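Long-range contacts in acidocalcisomal pyrophosphatase (Trypanosoma brucei brucei, PDB 5C5V), which probably hydrolyses inorganic pyrophosphate to phosphate with the help of magnesium ions, as other soluble enzymes of the PPase family do: residues A[189-195]-A[292-296]; A[104-109]-A[163-167]; A[156-162]-A[229-235]. All coordinates share one frame; numbering follows the deposited sequence.

Contact 1 (A[189-195]-A[292-296]); sequences YKHGDMM and WFRVY. With 2PN (imidodiphosphoric acid), chain C.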
loop_
_atom_site.group_PDB
_atom_site.type_symbol
_atom_site.label_atom_id
_atom_site.label_comp_id
_atom_site.label_asym_id
_atom_site.label_seq_id
_atom_site.Cartn_x
_atom_site.Cartn_y
_atom_site.Cartn_z
ATOM N N TYR A 189 0.192 27.862 16.673
ATOM C CA TYR A 189 1.601 27.845 16.310
ATOM C C TYR A 189 1.921 29.014 15.391
ATOM O O TYR A 189 1.259 29.216 14.375
ATOM C CB TYR A 189 1.973 26.556 15.600
ATOM C CG TYR A 189 2.018 25.337 16.460
ATOM C CD1 TYR A 189 2.594 25.372 17.722
ATOM C CD2 TYR A 189 1.510 24.131 15.996
ATOM C CE1 TYR A 189 2.647 24.242 18.494
ATOM C CE2 TYR A 189 1.557 22.999 16.762
ATOM C CZ TYR A 189 2.123 23.056 18.009
ATOM O OH TYR A 189 2.182 21.916 18.772
ATOM N N LYS A 190 2.945 29.775 15.741
ATOM C CA LYS A 190 3.364 30.874 14.894
ATOM C C LYS A 190 4.305 30.370 13.801
ATOM O O LYS A 190 4.279 30.863 12.670
ATOM C CB LYS A 190 4.035 31.954 15.732
ATOM C CG LYS A 190 4.336 33.217 14.988
ATOM C CD LYS A 190 4.851 34.266 15.958
ATOM C CE LYS A 190 5.444 35.462 15.237
ATOM N NZ LYS A 190 6.139 36.347 16.220
ATOM N N HIS A 191 5.099 29.357 14.133
ATOM C CA HIS A 191 6.130 28.838 13.240
ATOM C C HIS A 191 5.581 28.277 11.938
ATOM O O HIS A 191 6.197 28.412 10.884
ATOM C CB HIS A 191 6.937 27.755 13.954
ATOM C CG HIS A 191 8.018 27.145 13.115
ATOM N ND1 HIS A 191 8.989 27.895 12.487
ATOM C CD2 HIS A 191 8.287 25.850 12.814
ATOM C CE1 HIS A 191 9.807 27.092 11.827
ATOM N NE2 HIS A 191 9.410 25.847 12.021
ATOM N N GLY A 192 4.422 27.632 12.030
ATOM C CA GLY A 192 3.780 27.013 10.888
ATOM C C GLY A 192 2.824 25.932 11.356
ATOM O O GLY A 192 2.572 25.792 12.555
ATOM N N ASP A 193 2.299 25.158 10.418
ATOM C CA ASP A 193 1.434 24.054 10.780
ATOM C C ASP A 193 2.231 22.848 11.277
ATOM O O ASP A 193 3.390 22.625 10.884
ATOM C CB ASP A 193 0.553 23.643 9.600
ATOM C CG ASP A 193 -0.386 24.743 9.173
ATOM O OD1 ASP A 193 -1.355 24.995 9.918
ATOM O OD2 ASP A 193 -0.164 25.363 8.108
ATOM N N MET A 194 1.594 22.102 12.174
ATOM C CA MET A 194 2.038 20.781 12.574
ATOM C C MET A 194 1.770 19.889 11.377
ATOM O O MET A 194 0.657 19.873 10.862
ATOM C CB MET A 194 1.283 20.313 13.835
ATOM C CG MET A 194 1.496 18.860 14.249
ATOM S SD MET A 194 3.215 18.488 14.623
ATOM C CE MET A 194 3.492 19.586 16.015
ATOM N N MET A 195 2.784 19.162 10.928
ATOM C CA MET A 195 2.720 18.495 9.638
ATOM C C MET A 195 2.508 17.003 9.782
ATOM O O MET A 195 2.558 16.260 8.798
ATOM C CB MET A 195 4.001 18.793 8.848
ATOM C CG MET A 195 4.224 20.290 8.733
ATOM S SD MET A 195 5.657 20.805 7.774
ATOM C CE MET A 195 6.979 20.181 8.818
ATOM N N TRP A 292 11.612 20.991 13.100
ATOM C CA TRP A 292 10.408 21.695 13.501
ATOM C C TRP A 292 10.372 21.885 15.044
ATOM O O TRP A 292 10.149 22.990 15.547
ATOM C CB TRP A 292 9.178 20.929 13.022
ATOM C CG TRP A 292 7.934 21.752 12.999
ATOM C CD1 TRP A 292 7.386 22.396 11.913
ATOM C CD2 TRP A 292 7.072 22.036 14.109
ATOM N NE1 TRP A 292 6.234 23.056 12.293
ATOM C CE2 TRP A 292 6.021 22.850 13.631
ATOM C CE3 TRP A 292 7.087 21.684 15.460
ATOM C CZ2 TRP A 292 5.003 23.317 14.456
ATOM C CZ3 TRP A 292 6.075 22.147 16.276
ATOM C CH2 TRP A 292 5.048 22.956 15.772
ATOM N N PHE A 293 10.625 20.817 15.791
ATOM C CA PHE A 293 10.592 20.921 17.252
ATOM C C PHE A 293 11.794 21.670 17.790
ATOM O O PHE A 293 11.723 22.255 18.874
ATOM C CB PHE A 293 10.493 19.542 17.908
ATOM C CG PHE A 293 9.110 18.975 17.891
ATOM C CD1 PHE A 293 8.071 19.644 18.531
ATOM C CD2 PHE A 293 8.834 17.789 17.236
ATOM C CE1 PHE A 293 6.782 19.146 18.511
ATOM C CE2 PHE A 293 7.548 17.284 17.211
ATOM C CZ PHE A 293 6.519 17.967 17.849
ATOM N N ARG A 294 12.884 21.688 17.022
ATOM C CA ARG A 294 14.067 22.422 17.446
ATOM C C ARG A 294 13.789 23.918 17.460
ATOM O O ARG A 294 14.111 24.601 18.437
ATOM C CB ARG A 294 15.267 22.138 16.531
ATOM C CG ARG A 294 16.560 22.819 17.017
ATOM C CD ARG A 294 17.749 22.610 16.079
ATOM N NE ARG A 294 17.602 23.374 14.848
ATOM C CZ ARG A 294 18.021 24.631 14.699
ATOM N NH1 ARG A 294 18.631 25.264 15.698
ATOM N NH2 ARG A 294 17.841 25.254 13.546
ATOM N N VAL A 295 13.136 24.419 16.413
ATOM C CA VAL A 295 13.062 25.862 16.204
ATOM C C VAL A 295 11.697 26.513 16.424
ATOM O O VAL A 295 11.612 27.745 16.430
ATOM C CB VAL A 295 13.489 26.238 14.754
ATOM C CG1 VAL A 295 14.831 25.631 14.410
ATOM C CG2 VAL A 295 12.428 25.803 13.737
ATOM N N TYR A 296 10.635 25.724 16.610
ATOM C CA TYR A 296 9.288 26.296 16.475
ATOM C C TYR A 296 8.950 27.399 17.475
ATOM O O TYR A 296 8.143 28.260 17.171
ATOM C CB TYR A 296 8.218 25.191 16.529
ATOM C CG TYR A 296 7.907 24.560 17.883
ATOM C CD1 TYR A 296 6.633 24.656 18.432
ATOM C CD2 TYR A 296 8.866 23.827 18.577
ATOM C CE1 TYR A 296 6.316 24.051 19.665
ATOM C CE2 TYR A 296 8.570 23.234 19.818
ATOM C CZ TYR A 296 7.291 23.343 20.345
ATOM O OH TYR A 296 6.998 22.758 21.542
HETATM P P1 2PN C . 4.508 22.608 23.976
HETATM O O1 2PN C . 3.500 23.403 24.846
HETATM O O2 2PN C . 5.824 22.442 24.784
HETATM O O3 2PN C . 4.702 23.344 22.621
HETATM N N1 2PN C . 3.863 21.150 23.614
HETATM P P2 2PN C . 3.646 19.933 24.688
HETATM O O4 2PN C . 2.835 20.432 25.938
HETATM O O5 2PN C . 5.024 19.493 25.144
HETATM O O6 2PN C . 2.929 18.825 24.052
HETATM O O HOH W 1 5.268 28.296 17.011
#
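W292, near the end of helix 285-295, pushes its indole into the loop 189-195 and is touched there on both faces and at its rim. With CG anti to the backbone N (chi1 -162°), the ring leaves the helix toward this loop. The edge of its six-membered ring meets the face of Y189: CH2 stands almost over the centre of the phenol, 3.6 Å from Y189 CE2, with the planes at 78°. H191 brings its own edge to one face of the indole, CD2 lying 3.5 Å from W292 NE1 in a second edge-to-face pair. On the opposite face the bent chain of M194 presents its methyl, CE, 4.0 Å from the centroid of the six-membered ring, a CH-pi contact, while SD stands farther above the same ring as a Met-aromatic partner. A flat, wide indole suits this place because each of its surfaces finds a different neighbour.

V295 CG2 comes obliquely to the imidazole, 3.5 Å from H191 NE2, and H191 CB touches the carbonyl of Y296. Water 1 accepts from H191 N and donates to Y296 O, bridging the two backbones. G192 adopts backbone angles that a side chain would hardly tolerate. Y296 sets its ring beside Y189 and carries the contact to the bound imidodiphosphate, its OH donating to O3 at 2.6 Å. Y189, H191, W292 and Y296 thus form an aromatic cluster that reaches, through Y296, the pyrophosphatase active site, the pocket that holds the substrate analogue.

Contact 2 (A[104-109]-A[163-167]); sequences MYTPSY and RAKFE. With MG (magnesium ion), chain F; 2PN (imidodiphosphoric acid), chain C.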
loop_
_atom_site.group_PDB
_atom_site.type_symbol
_atom_site.label_atom_id
_atom_site.label_comp_id
_atom_site.label_asym_id
_atom_site.label_seq_id
_atom_site.Cartn_x
_atom_site.Cartn_y
_atom_site.Cartn_z
ATOM N N MET A 104 -15.472 26.616 19.115
ATOM C CA MET A 104 -14.103 26.275 18.740
ATOM C C MET A 104 -13.251 27.509 18.476
ATOM O O MET A 104 -13.720 28.478 17.889
ATOM C CB MET A 104 -14.087 25.372 17.510
ATOM C CG MET A 104 -12.752 24.674 17.296
ATOM S SD MET A 104 -12.859 23.436 15.989
ATOM C CE MET A 104 -11.193 22.774 15.973
ATOM N N TYR A 105 -12.000 27.447 18.925
ATOM C CA TYR A 105 -11.016 28.528 18.777
ATOM C C TYR A 105 -11.229 29.677 19.757
ATOM O O TYR A 105 -10.525 30.683 19.690
ATOM C CB TYR A 105 -11.015 29.072 17.348
ATOM C CG TYR A 105 -10.764 28.011 16.308
ATOM C CD1 TYR A 105 -9.679 27.150 16.416
ATOM C CD2 TYR A 105 -11.622 27.859 15.227
ATOM C CE1 TYR A 105 -9.444 26.172 15.464
ATOM C CE2 TYR A 105 -11.397 26.884 14.265
ATOM C CZ TYR A 105 -10.310 26.048 14.393
ATOM O OH TYR A 105 -10.095 25.083 13.446
ATOM N N THR A 106 -12.184 29.522 20.666
ATOM C CA THR A 106 -12.330 30.451 21.778
ATOM C C THR A 106 -11.957 29.701 23.041
ATOM O O THR A 106 -11.850 28.479 23.022
ATOM C CB THR A 106 -13.752 31.018 21.906
ATOM O OG1 THR A 106 -14.627 30.017 22.449
ATOM C CG2 THR A 106 -14.261 31.460 20.551
ATOM N N PRO A 107 -11.747 30.427 24.143
ATOM C CA PRO A 107 -11.285 29.789 25.381
ATOM C C PRO A 107 -12.297 28.840 26.010
ATOM O O PRO A 107 -11.927 28.077 26.910
ATOM C CB PRO A 107 -11.029 30.981 26.311
ATOM C CG PRO A 107 -10.866 32.160 25.401
ATOM C CD PRO A 107 -11.788 31.894 24.253
ATOM N N SER A 108 -13.547 28.881 25.561
ATOM C CA SER A 108 -14.596 28.087 26.197
ATOM C C SER A 108 -14.660 26.675 25.628
ATOM O O SER A 108 -15.229 25.770 26.239
ATOM C CB SER A 108 -15.958 28.770 26.051
ATOM O OG SER A 108 -16.356 28.818 24.691
ATOM N N TYR A 109 -14.071 26.491 24.455
ATOM C CA TYR A 109 -14.135 25.215 23.765
ATOM C C TYR A 109 -13.529 24.067 24.569
ATOM O O TYR A 109 -12.429 24.182 25.101
ATOM C CB TYR A 109 -13.435 25.336 22.420
ATOM C CG TYR A 109 -13.540 24.111 21.551
ATOM C CD1 TYR A 109 -14.742 23.763 20.949
ATOM C CD2 TYR A 109 -12.428 23.315 21.312
ATOM C CE1 TYR A 109 -14.837 22.646 20.135
ATOM C CE2 TYR A 109 -12.506 22.195 20.491
ATOM C CZ TYR A 109 -13.714 21.862 19.911
ATOM O OH TYR A 109 -13.793 20.746 19.106
ATOM N N ARG A 163 -2.782 24.106 13.115
ATOM C CA ARG A 163 -1.905 24.783 14.063
ATOM C C ARG A 163 -2.580 25.311 15.344
ATOM O O ARG A 163 -1.919 25.960 16.159
ATOM C CB ARG A 163 -1.200 25.934 13.360
ATOM C CG ARG A 163 -2.117 27.049 12.909
ATOM C CD ARG A 163 -1.298 28.145 12.224
ATOM N NE ARG A 163 -0.733 27.692 10.955
ATOM C CZ ARG A 163 0.224 28.335 10.293
ATOM N NH1 ARG A 163 0.728 29.458 10.788
ATOM N NH2 ARG A 163 0.688 27.859 9.138
ATOM N N ALA A 164 -3.867 25.028 15.537
ATOM C CA ALA A 164 -4.514 25.309 16.830
ATOM C C ALA A 164 -3.943 24.338 17.851
ATOM O O ALA A 164 -4.010 23.130 17.652
ATOM C CB ALA A 164 -6.025 25.181 16.745
ATOM N N LYS A 165 -3.334 24.865 18.909
ATOM C CA LYS A 165 -2.620 24.026 19.862
ATOM C C LYS A 165 -3.542 23.486 20.964
ATOM O O LYS A 165 -3.550 23.981 22.088
ATOM C CB LYS A 165 -1.451 24.798 20.470
ATOM C CG LYS A 165 -0.186 23.973 20.672
ATOM C CD LYS A 165 -0.305 22.986 21.814
ATOM C CE LYS A 165 0.982 22.190 22.019
ATOM N NZ LYS A 165 0.862 21.171 23.121
ATOM N N PHE A 166 -4.323 22.470 20.618
ATOM C CA PHE A 166 -5.146 21.792 21.592
ATOM C C PHE A 166 -4.265 20.902 22.467
ATOM O O PHE A 166 -3.196 20.473 22.034
ATOM C CB PHE A 166 -6.229 20.981 20.904
ATOM C CG PHE A 166 -7.202 21.817 20.133
ATOM C CD1 PHE A 166 -7.213 21.795 18.746
ATOM C CD2 PHE A 166 -8.095 22.638 20.790
ATOM C CE1 PHE A 166 -8.111 22.565 18.038
ATOM C CE2 PHE A 166 -9.002 23.405 20.091
ATOM C CZ PHE A 166 -9.007 23.380 18.709
ATOM N N GLU A 167 -4.723 20.667 23.695
ATOM C CA GLU A 167 -4.006 19.935 24.731
ATOM C C GLU A 167 -5.023 19.282 25.664
ATOM O O GLU A 167 -6.077 19.853 25.942
ATOM C CB GLU A 167 -3.121 20.861 25.574
ATOM C CG GLU A 167 -1.776 21.231 24.986
ATOM C CD GLU A 167 -0.926 22.075 25.945
ATOM O OE1 GLU A 167 -1.377 22.328 27.093
ATOM O OE2 GLU A 167 0.197 22.492 25.544
HETATM MG MG MG F . 2.235 22.655 26.407
HETATM P P1 2PN C . 4.508 22.608 23.976
HETATM O O1 2PN C . 3.500 23.403 24.846
HETATM O O2 2PN C . 5.824 22.442 24.784
HETATM O O3 2PN C . 4.702 23.344 22.621
HETATM N N1 2PN C . 3.863 21.150 23.614
HETATM P P2 2PN C . 3.646 19.933 24.688
HETATM O O4 2PN C . 2.835 20.432 25.938
HETATM O O5 2PN C . 5.024 19.493 25.144
HETATM O O6 2PN C . 2.929 18.825 24.052
HETATM O O HOH W 2 1.171 22.085 28.271
HETATM O O HOH W 3 3.902 23.085 27.629
HETATM O O HOH W 4 2.033 24.594 27.024
#
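The first strand of the small antiparallel sheet beside the active site, 166-168, sets F166 against M104, Y105 and Y109 of the loop joining strands 94-101 and 110-117. F166 has the most surface buried here. M104 CE comes obliquely to the ring, 3.6 Å from F166 CZ, at the end of an extended side chain that crosses the phenylalanine at about a right angle. From another quarter Y109 brings CD2 to 3.6 Å from F166 CE2; the two rings are inclined at 54°, neither stacked nor edge-to-face. Y109 reaches across because its CG is anti to the backbone N (chi1 -175°), and its hydroxyl is hydrogen-bonded to E100. The unbranched methionine chain can lie along these rings, and its CG sits over the centres of both tyrosine rings. The single methyl of A164 meets the ring edge of Y105 near its plane, CB to Y105 CE1 3.8 Å.

The loop is shaped by a type I turn from T106 to Y109, with S108 OG and T106 OG1 hydrogen-bonded at 3.1 Å. On the other segment K165 sits at the centre of an inverse gamma turn; the ends of K165 and E167 lie at the imidodiphosphate and its magnesium ion, while F166 is turned to the loop 104-109. E167 OE2 binds the magnesium ion at 2.2 Å and also receives K165 NZ at 2.8 Å, on its anti lone pair, in a salt bridge. Two oxygens of the imidodiphosphate and three waters complete that metal's shell, and K165 NZ lies 3.0 Å from the bridging N1 of the analogue.

Contact 3 (A[156-162]-A[229-235]); sequences CEIPKWT and GMTQFKV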
loop_
_atom_site.group_PDB
_atom_site.type_symbol
_atom_site.label_atom_id
_atom_site.label_comp_id
_atom_site.label_asym_id
_atom_site.label_seq_id
_atom_site.Cartn_x
_atom_site.Cartn_y
_atom_site.Cartn_z
ATOM N N CYS A 156 -5.133 12.066 19.542
ATOM C CA CYS A 156 -4.773 13.192 18.696
ATOM C C CYS A 156 -5.317 14.503 19.258
ATOM O O CYS A 156 -6.524 14.691 19.371
ATOM C CB CYS A 156 -5.280 12.995 17.269
ATOM S SG CYS A 156 -4.865 14.377 16.162
ATOM N N GLU A 157 -4.406 15.402 19.602
ATOM C CA GLU A 157 -4.737 16.754 20.042
ATOM C C GLU A 157 -4.676 17.727 18.857
ATOM O O GLU A 157 -5.515 18.621 18.721
ATOM C CB GLU A 157 -3.772 17.195 21.146
ATOM C CG GLU A 157 -3.844 16.308 22.387
ATOM C CD GLU A 157 -2.691 16.500 23.370
ATOM O OE1 GLU A 157 -1.535 16.729 22.931
ATOM O OE2 GLU A 157 -2.949 16.395 24.596
ATOM N N ILE A 158 -3.669 17.551 18.003
ATOM C CA ILE A 158 -3.452 18.461 16.882
ATOM C C ILE A 158 -3.332 17.745 15.543
ATOM O O ILE A 158 -2.295 17.156 15.222
ATOM C CB ILE A 158 -2.205 19.309 17.118
ATOM C CG1 ILE A 158 -2.363 20.079 18.430
ATOM C CG2 ILE A 158 -1.955 20.260 15.933
ATOM C CD1 ILE A 158 -1.154 20.891 18.783
ATOM N N PRO A 159 -4.391 17.815 14.745
ATOM C CA PRO A 159 -4.387 17.073 13.495
ATOM C C PRO A 159 -3.335 17.570 12.514
ATOM O O PRO A 159 -2.903 18.722 12.545
ATOM C CB PRO A 159 -5.797 17.308 12.945
ATOM C CG PRO A 159 -6.613 17.656 14.151
ATOM C CD PRO A 159 -5.676 18.486 14.968
ATOM N N LYS A 160 -2.924 16.646 11.663
ATOM C CA LYS A 160 -2.074 16.908 10.523
ATOM C C LYS A 160 -2.525 18.180 9.785
ATOM O O LYS A 160 -3.725 18.368 9.536
ATOM C CB LYS A 160 -2.129 15.678 9.611
ATOM C CG LYS A 160 -1.070 15.551 8.553
ATOM C CD LYS A 160 -1.348 14.266 7.778
ATOM C CE LYS A 160 -0.274 13.955 6.784
ATOM N NZ LYS A 160 0.906 13.490 7.499
ATOM N N TRP A 161 -1.569 19.057 9.483
ATOM C CA TRP A 161 -1.806 20.268 8.683
ATOM C C TRP A 161 -2.585 21.368 9.400
ATOM O O TRP A 161 -3.182 22.215 8.742
ATOM C CB TRP A 161 -2.557 19.921 7.391
ATOM C CG TRP A 161 -1.897 18.864 6.578
ATOM C CD1 TRP A 161 -0.567 18.734 6.328
ATOM C CD2 TRP A 161 -2.543 17.766 5.930
ATOM N NE1 TRP A 161 -0.339 17.626 5.547
ATOM C CE2 TRP A 161 -1.540 17.012 5.291
ATOM C CE3 TRP A 161 -3.874 17.340 5.839
ATOM C CZ2 TRP A 161 -1.824 15.855 4.569
ATOM C CZ3 TRP A 161 -4.154 16.189 5.125
ATOM C CH2 TRP A 161 -3.132 15.464 4.493
ATOM N N THR A 162 -2.624 21.339 10.730
ATOM C CA THR A 162 -3.308 22.394 11.468
ATOM C C THR A 162 -2.353 23.023 12.472
ATOM O O THR A 162 -1.238 22.533 12.661
ATOM C CB THR A 162 -4.573 21.856 12.183
ATOM O OG1 THR A 162 -4.206 20.992 13.270
ATOM C CG2 THR A 162 -5.447 21.098 11.186
ATOM N N GLY A 229 1.669 8.805 9.775
ATOM C CA GLY A 229 0.891 8.241 8.687
ATOM C C GLY A 229 0.347 9.314 7.761
ATOM O O GLY A 229 0.539 10.509 8.001
ATOM N N MET A 230 -0.323 8.889 6.696
ATOM C CA MET A 230 -0.766 9.819 5.668
ATOM C C MET A 230 -2.149 10.394 5.946
ATOM O O MET A 230 -2.541 11.367 5.318
ATOM C CB MET A 230 -0.754 9.139 4.301
ATOM C CG MET A 230 -1.878 8.154 4.139
ATOM S SD MET A 230 -1.714 7.143 2.651
ATOM C CE MET A 230 -3.313 6.305 2.773
ATOM N N THR A 231 -2.878 9.797 6.894
ATOM C CA THR A 231 -4.262 10.192 7.171
ATOM C C THR A 231 -4.335 11.264 8.259
ATOM O O THR A 231 -3.711 11.128 9.308
ATOM C CB THR A 231 -5.124 8.999 7.636
ATOM O OG1 THR A 231 -4.942 7.889 6.753
ATOM C CG2 THR A 231 -6.591 9.379 7.672
ATOM N N GLN A 232 -5.078 12.337 7.990
ATOM C CA GLN A 232 -5.335 13.373 8.981
ATOM C C GLN A 232 -6.401 12.901 9.966
ATOM O O GLN A 232 -7.462 12.437 9.550
ATOM C CB GLN A 232 -5.802 14.656 8.304
ATOM C CG GLN A 232 -6.061 15.795 9.253
ATOM C CD GLN A 232 -6.918 16.878 8.644
ATOM O OE1 GLN A 232 -8.037 16.620 8.206
ATOM N NE2 GLN A 232 -6.393 18.101 8.603
ATOM N N PHE A 233 -6.145 13.055 11.257
ATOM C CA PHE A 233 -7.118 12.675 12.284
ATOM C C PHE A 233 -7.963 13.872 12.701
ATOM O O PHE A 233 -7.620 15.023 12.394
ATOM C CB PHE A 233 -6.420 12.098 13.510
ATOM C CG PHE A 233 -5.695 10.803 13.253
ATOM C CD1 PHE A 233 -6.113 9.936 12.256
ATOM C CD2 PHE A 233 -4.616 10.438 14.027
ATOM C CE1 PHE A 233 -5.447 8.733 12.027
ATOM C CE2 PHE A 233 -3.957 9.244 13.805
ATOM C CZ PHE A 233 -4.376 8.398 12.802
ATOM N N LYS A 234 -9.083 13.597 13.362
ATOM C CA LYS A 234 -9.887 14.633 13.997
ATOM C C LYS A 234 -9.306 15.017 15.359
ATOM O O LYS A 234 -8.604 14.225 15.992
ATOM C CB LYS A 234 -11.335 14.157 14.169
ATOM C CG LYS A 234 -12.247 14.438 12.998
ATOM C CD LYS A 234 -11.656 13.956 11.689
ATOM C CE LYS A 234 -12.576 14.316 10.497
ATOM N NZ LYS A 234 -11.950 14.058 9.142
ATOM N N VAL A 235 -9.600 16.226 15.822
ATOM C CA VAL A 235 -9.212 16.623 17.173
ATOM C C VAL A 235 -9.868 15.707 18.196
ATOM O O VAL A 235 -11.084 15.509 18.169
ATOM C CB VAL A 235 -9.587 18.074 17.487
ATOM C CG1 VAL A 235 -9.362 18.365 18.981
ATOM C CG2 VAL A 235 -8.775 19.027 16.620
HETATM O O HOH W 5 0.715 12.177 9.967
#
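Q232 of the loop 229-235 comes up against K160 and W161, which are carried by a type II turn from P159 to T162; the turn's last two residues, W161 and T162, form a G1 beta bulge opposite M194. In Q232, CG is anti to the backbone N (chi1 -179°) and the chain beyond is extended, which carries NE2 out to K160 O, 2.8 Å away, nearly straight on and in the amide's own plane. The indole of W161, the turn residue with positive phi, crosses the same glutamine obliquely, its CE3 3.8 Å from Q232 NE2; the other subunit's W196 meets that ring. K160 passes CG over the W161 indole, and its chain stays extended up to the last torsion, where it bends toward G229.

At the far end P159 meets V235, CD to CG2 3.6 Å, a compact branched side chain fitting against the rigid, puckered proline ring. C156 sends its sulfur over the CB of F233 at 3.8 Å. Within the turn, P159 O accepts both T162 N and T162 OG1 from the same face of its plane. The ammonium of K160 ends the contact: NZ donates to G229 O at 3.0 Å in the carbonyl plane, and water 5 bridges the same two atoms.

Overall arrangement
From the N terminus, the loop 104-109 comes first, and contact 2 closes at 163-167, joining the loop between strands 94-101 and 110-117 to the active-site strand 166-168. Before that closes, 156-162 opens contact 3, completed at 229-235, so contacts 2 and 3 cross. Contact 1 opens at 189-195, within the loop of contact 3, and closes at 292-296, at the C-terminal part of helix 285-295 and just beyond, so contacts 1 and 3 also cross, whereas 2 and 1 follow in series. The segments touch directly: R163 forms a salt bridge with D193, W161 N probably hydrogen-bonds to M194 O, and F166 packs on E157. Contacts 1 and 2 both reach the imidodiphosphate, and all three meet the second subunit.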